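Local structure of FERM, RhoGEF and pleckstrin domain protein 2 (Danio rerio, 6D21) at residues 3-15 and 65-79. The protein probably acts as a guanine nucleotide exchange factor that activates RAC1 in actin remodelling, with a FERM domain, the part described here, that probably helps target it to membranes. Numbering follows the deposited sequence.
Sequences GLQIRVQGLDEAQ and IVKQVRRPMNTLFRL
The parallel pairing of the first and last strands at the centre of a ubiquitin-like sheet, here in the N-terminal lobe of a FERM domain, is exemplified by Val8 beside Phe77 and Gln9 beside Arg78. Gln9 uses both backbone groups: its N-H runs almost straight to Phe77 O (2.7 Å, 175° at the hydrogen), and its O receives Leu79 N at 2.9 Å. Phe77 N bonds to Arg7 O (3.2 Å). With CG anti to its carbonyl carbon (chi1 -63°), Phe77 brings CD1 within 3.6 Å of Ile6 CG2, while Val8 CG2 packs on its CB. The other branch of Ile6 meets Ile65 tip to tip, CD1 to CD1 at 3.8 Å. On the opposite face of the sheet, Leu76 CD1 touches Arg7 CD and Gln15 NE2; Arg7 NH1 hydrogen-bonds to Gln15 OE1, which lies near the guanidinium plane. Where the 72-75 turn faces strand 3-9, a water links Arg7 N to Pro72 O and Thr75 O, though its doubtful carbonyl contacts are unusually short, and Met73, bent at chi2 and chi3, offers SD to Gln5 N in a weak bond (3.2 Å). Strand 15-21 flanks strand 3-9 and strand 45-50 flanks strand 76-81, while Leu11, packed against Leu79, also touches helix 94-110.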
loop_
_atom_site.group_PDB
_atom_site.type_symbol
_atom_site.label_atom_id
_atom_site.label_comp_id
_atom_site.label_asym_id
_atom_site.label_seq_id
_atom_site.Cartn_x
_atom_site.Cartn_y
_atom_site.Cartn_z
ATOM N N GLY A 3 -5.212 14.797 27.468
ATOM C CA GLY A 3 -5.847 13.860 26.563
ATOM C C GLY A 3 -5.832 14.402 25.145
ATOM O O GLY A 3 -5.897 15.612 24.940
ATOM N N LEU A 4 -5.741 13.510 24.163
ATOM C CA LEU A 4 -5.652 13.920 22.763
ATOM C C LEU A 4 -6.846 13.455 21.948
ATOM O O LEU A 4 -7.463 12.439 22.255
ATOM C CB LEU A 4 -4.376 13.382 22.106
ATOM C CG LEU A 4 -3.021 13.849 22.629
ATOM C CD1 LEU A 4 -1.931 13.330 21.711
ATOM C CD2 LEU A 4 -2.972 15.366 22.744
ATOM N N GLN A 5 -7.150 14.204 20.896
ATOM C CA GLN A 5 -8.170 13.806 19.949
ATOM C C GLN A 5 -7.551 13.686 18.566
ATOM O O GLN A 5 -7.096 14.666 17.978
ATOM C CB GLN A 5 -9.328 14.796 19.942
ATOM C CG GLN A 5 -10.472 14.359 19.056
ATOM C CD GLN A 5 -11.748 15.100 19.363
ATOM O OE1 GLN A 5 -11.745 16.318 19.549
ATOM N NE2 GLN A 5 -12.848 14.366 19.439
ATOM N N ILE A 6 -7.529 12.465 18.055
ATOM C CA ILE A 6 -6.827 12.191 16.817
ATOM C C ILE A 6 -7.821 11.737 15.749
ATOM O O ILE A 6 -8.746 10.964 16.007
ATOM C CB ILE A 6 -5.700 11.156 17.055
ATOM C CG1 ILE A 6 -4.589 11.797 17.903
ATOM C CG2 ILE A 6 -5.126 10.643 15.761
ATOM C CD1 ILE A 6 -3.309 10.997 17.972
ATOM N N ARG A 7 -7.634 12.280 14.557
ATOM C CA ARG A 7 -8.509 12.057 13.429
ATOM C C ARG A 7 -7.886 11.015 12.504
ATOM O O ARG A 7 -6.754 11.182 12.028
ATOM C CB ARG A 7 -8.733 13.366 12.680
ATOM C CG ARG A 7 -9.629 13.280 11.462
ATOM C CD ARG A 7 -9.201 14.293 10.399
ATOM N NE ARG A 7 -9.040 15.657 10.901
ATOM C CZ ARG A 7 -9.901 16.646 10.685
ATOM N NH1 ARG A 7 -11.009 16.441 9.981
ATOM N NH2 ARG A 7 -9.645 17.847 11.173
ATOM N N VAL A 8 -8.612 9.935 12.254
ATOM C CA VAL A 8 -8.071 8.896 11.388
ATOM C C VAL A 8 -9.011 8.603 10.230
ATOM O O VAL A 8 -10.189 8.293 10.424
ATOM C CB VAL A 8 -7.807 7.597 12.151
ATOM C CG1 VAL A 8 -7.386 6.498 11.177
ATOM C CG2 VAL A 8 -6.744 7.825 13.222
ATOM N N GLN A 9 -8.481 8.703 9.025
ATOM C CA GLN A 9 -9.240 8.372 7.834
ATOM C C GLN A 9 -9.172 6.883 7.527
ATOM O O GLN A 9 -8.079 6.318 7.433
ATOM C CB GLN A 9 -8.711 9.167 6.645
ATOM C CG GLN A 9 -9.360 8.787 5.335
ATOM C CD GLN A 9 -9.002 9.751 4.230
ATOM O OE1 GLN A 9 -9.443 10.908 4.226
ATOM N NE2 GLN A 9 -8.175 9.292 3.295
ATOM N N GLY A 10 -10.332 6.247 7.363
ATOM C CA GLY A 10 -10.369 4.827 7.057
ATOM C C GLY A 10 -10.040 4.568 5.592
ATOM O O GLY A 10 -9.884 5.509 4.815
ATOM N N LEU A 11 -9.929 3.297 5.212
ATOM C CA LEU A 11 -9.688 2.968 3.822
ATOM C C LEU A 11 -10.918 3.305 2.975
ATOM O O LEU A 11 -10.819 3.499 1.758
ATOM C CB LEU A 11 -9.300 1.498 3.681
ATOM C CG LEU A 11 -7.777 1.309 3.658
ATOM C CD1 LEU A 11 -7.361 -0.155 3.941
ATOM C CD2 LEU A 11 -7.245 1.769 2.302
ATOM N N ASP A 12 -12.073 3.392 3.625
ATOM C CA ASP A 12 -13.303 3.777 2.940
ATOM C C ASP A 12 -13.449 5.295 2.875
ATOM O O ASP A 12 -14.520 5.811 2.536
ATOM C CB ASP A 12 -14.520 3.158 3.635
ATOM C CG ASP A 12 -14.503 3.364 5.145
ATOM O OD1 ASP A 12 -13.892 4.353 5.610
ATOM O OD2 ASP A 12 -15.107 2.538 5.865
ATOM N N GLU A 13 -12.362 5.985 3.221
ATOM C CA GLU A 13 -12.253 7.450 3.213
ATOM C C GLU A 13 -13.065 8.162 4.308
ATOM O O GLU A 13 -12.959 9.376 4.476
ATOM C CB GLU A 13 -12.640 8.002 1.843
ATOM C CG GLU A 13 -11.576 7.792 0.786
ATOM C CD GLU A 13 -11.805 8.664 -0.432
ATOM O OE1 GLU A 13 -12.918 9.219 -0.559
ATOM O OE2 GLU A 13 -10.872 8.808 -1.252
ATOM N N ALA A 14 -13.846 7.403 5.066
ATOM C CA ALA A 14 -14.562 7.939 6.220
ATOM C C ALA A 14 -13.634 8.259 7.407
ATOM O O ALA A 14 -12.884 7.402 7.880
ATOM C CB ALA A 14 -15.638 6.955 6.655
ATOM N N GLN A 15 -13.710 9.487 7.907
ATOM C CA GLN A 15 -12.879 9.904 9.032
ATOM C C GLN A 15 -13.594 9.761 10.368
ATOM O O GLN A 15 -14.706 10.266 10.554
ATOM C CB GLN A 15 -12.432 11.359 8.859
ATOM C CG GLN A 15 -11.625 11.624 7.599
ATOM C CD GLN A 15 -11.108 13.045 7.553
ATOM O OE1 GLN A 15 -11.477 13.873 8.388
ATOM N NE2 GLN A 15 -10.251 13.338 6.581
ATOM N N ILE A 65 3.163 9.115 20.237
ATOM C CA ILE A 65 2.622 9.837 19.102
ATOM C C ILE A 65 3.122 11.274 19.109
ATOM O O ILE A 65 3.529 11.782 18.062
ATOM C CB ILE A 65 1.102 9.820 19.105
ATOM C CG1 ILE A 65 0.604 8.378 19.009
ATOM C CG2 ILE A 65 0.562 10.661 17.953
ATOM C CD1 ILE A 65 -0.889 8.250 19.113
ATOM N N VAL A 66 3.127 11.910 20.285
ATOM C CA VAL A 66 3.536 13.319 20.395
ATOM C C VAL A 66 5.006 13.544 20.032
ATOM O O VAL A 66 5.417 14.667 19.750
ATOM C CB VAL A 66 3.290 13.906 21.826
ATOM C CG1 VAL A 66 1.809 14.192 22.052
ATOM C CG2 VAL A 66 3.865 13.006 22.927
ATOM N N LYS A 67 5.793 12.478 20.045
ATOM C CA LYS A 67 7.184 12.546 19.621
ATOM C C LYS A 67 7.358 12.340 18.109
ATOM O O LYS A 67 8.467 12.446 17.595
ATOM C CB LYS A 67 8.015 11.501 20.376
ATOM C CG LYS A 67 8.383 11.883 21.807
ATOM C CD LYS A 67 9.605 11.097 22.294
ATOM C CE LYS A 67 10.208 11.717 23.554
ATOM N NZ LYS A 67 11.490 11.065 23.955
ATOM N N GLN A 68 6.280 12.025 17.397
ATOM C CA GLN A 68 6.386 11.749 15.961
ATOM C C GLN A 68 5.726 12.828 15.111
ATOM O O GLN A 68 6.092 13.027 13.949
ATOM C CB GLN A 68 5.763 10.392 15.629
ATOM C CG GLN A 68 6.294 9.228 16.452
ATOM C CD GLN A 68 5.677 7.907 16.035
ATOM O OE1 GLN A 68 5.737 7.524 14.868
ATOM N NE2 GLN A 68 5.073 7.208 16.987
ATOM N N VAL A 69 4.745 13.511 15.699
ATOM C CA VAL A 69 3.931 14.488 14.985
ATOM C C VAL A 69 3.809 15.790 15.768
ATOM O O VAL A 69 3.629 15.769 16.981
ATOM C CB VAL A 69 2.521 13.936 14.711
ATOM C CG1 VAL A 69 1.816 14.811 13.709
ATOM C CG2 VAL A 69 2.589 12.496 14.203
ATOM N N ARG A 70 3.888 16.924 15.078
ATOM C CA ARG A 70 3.914 18.223 15.747
ATOM C C ARG A 70 2.579 18.649 16.368
ATOM O O ARG A 70 2.508 18.972 17.555
ATOM C CB ARG A 70 4.373 19.304 14.768
ATOM C CG ARG A 70 4.132 20.717 15.270
ATOM C CD ARG A 70 4.659 21.747 14.293
ATOM N NE ARG A 70 6.098 21.614 14.122
ATOM C CZ ARG A 70 6.818 22.336 13.276
ATOM N NH1 ARG A 70 6.232 23.249 12.520
ATOM N NH2 ARG A 70 8.126 22.147 13.191
ATOM N N ARG A 71 1.540 18.695 15.542
ATOM C CA ARG A 71 0.189 19.020 15.987
ATOM C C ARG A 71 -0.700 17.802 15.794
ATOM O O ARG A 71 -1.370 17.699 14.775
ATOM C CB ARG A 71 -0.393 20.206 15.201
ATOM C CG ARG A 71 0.351 21.514 15.338
ATOM C CD ARG A 71 0.278 22.029 16.750
ATOM N NE ARG A 71 0.322 23.482 16.784
ATOM C CZ ARG A 71 0.793 24.179 17.808
ATOM N NH1 ARG A 71 1.271 23.540 18.867
ATOM N NH2 ARG A 71 0.797 25.508 17.767
ATOM N N PRO A 72 -0.699 16.874 16.765
ATOM C CA PRO A 72 -1.436 15.613 16.583
ATOM C C PRO A 72 -2.927 15.851 16.345
ATOM O O PRO A 72 -3.534 15.105 15.591
ATOM C CB PRO A 72 -1.191 14.864 17.897
ATOM C CG PRO A 72 0.070 15.461 18.450
ATOM C CD PRO A 72 0.024 16.913 18.049
ATOM N N MET A 73 -3.469 16.908 16.947
ATOM C CA MET A 73 -4.877 17.269 16.812
ATOM C C MET A 73 -5.224 17.789 15.419
ATOM O O MET A 73 -6.360 17.662 14.979
ATOM C CB MET A 73 -5.254 18.330 17.852
ATOM C CG MET A 73 -4.628 18.120 19.225
ATOM S SD MET A 73 -5.433 16.851 20.224
ATOM C CE MET A 73 -6.823 17.747 20.915
ATOM N N ASN A 74 -4.253 18.391 14.735
ATOM C CA ASN A 74 -4.477 18.897 13.380
ATOM C C ASN A 74 -3.928 18.000 12.262
ATOM O O ASN A 74 -4.025 18.334 11.083
ATOM C CB ASN A 74 -3.873 20.290 13.242
ATOM C CG ASN A 74 -4.548 21.296 14.143
ATOM O OD1 ASN A 74 -5.715 21.130 14.496
ATOM N ND2 ASN A 74 -3.823 22.344 14.523
ATOM N N THR A 75 -3.380 16.855 12.629
ATOM C CA THR A 75 -2.745 15.976 11.649
ATOM C C THR A 75 -3.682 14.873 11.160
ATOM O O THR A 75 -4.394 14.246 11.939
ATOM C CB THR A 75 -1.476 15.345 12.243
ATOM O OG1 THR A 75 -0.619 16.391 12.719
ATOM C CG2 THR A 75 -0.738 14.515 11.202
ATOM N N LEU A 76 -3.674 14.638 9.856
ATOM C CA LEU A 76 -4.465 13.569 9.284
ATOM C C LEU A 76 -3.685 12.262 9.337
ATOM O O LEU A 76 -2.530 12.200 8.887
ATOM C CB LEU A 76 -4.864 13.885 7.841
ATOM C CG LEU A 76 -5.768 12.832 7.187
ATOM C CD1 LEU A 76 -7.039 12.616 8.007
ATOM C CD2 LEU A 76 -6.099 13.231 5.758
ATOM N N PHE A 77 -4.314 11.246 9.925
ATOM C CA PHE A 77 -3.821 9.861 9.873
ATOM C C PHE A 77 -4.728 9.073 8.972
ATOM O O PHE A 77 -5.909 9.414 8.825
ATOM C CB PHE A 77 -3.808 9.191 11.253
ATOM C CG PHE A 77 -2.895 9.842 12.244
ATOM C CD1 PHE A 77 -3.208 11.080 12.794
ATOM C CD2 PHE A 77 -1.739 9.203 12.654
ATOM C CE1 PHE A 77 -2.373 11.686 13.715
ATOM C CE2 PHE A 77 -0.908 9.796 13.580
ATOM C CZ PHE A 77 -1.223 11.040 14.112
ATOM N N ARG A 78 -4.204 7.999 8.384
ATOM C CA ARG A 78 -5.052 7.138 7.587
ATOM C C ARG A 78 -4.632 5.669 7.725
ATOM O O ARG A 78 -3.450 5.342 7.906
ATOM C CB ARG A 78 -5.036 7.539 6.113
ATOM C CG ARG A 78 -3.758 7.179 5.390
ATOM C CD ARG A 78 -3.798 7.661 3.918
ATOM N NE ARG A 78 -2.560 7.287 3.242
ATOM C CZ ARG A 78 -2.255 7.624 1.998
ATOM N NH1 ARG A 78 -1.104 7.227 1.478
ATOM N NH2 ARG A 78 -3.107 8.333 1.277
ATOM N N LEU A 79 -5.628 4.801 7.661
ATOM C CA LEU A 79 -5.390 3.358 7.625
ATOM C C LEU A 79 -4.800 2.970 6.263
ATOM O O LEU A 79 -5.281 3.441 5.232
ATOM C CB LEU A 79 -6.699 2.611 7.874
ATOM C CG LEU A 79 -6.599 1.083 7.943
ATOM C CD1 LEU A 79 -5.754 0.661 9.161
ATOM C CD2 LEU A 79 -7.994 0.549 8.016
HETATM O O HOH W 1 -5.411 14.292 14.208
#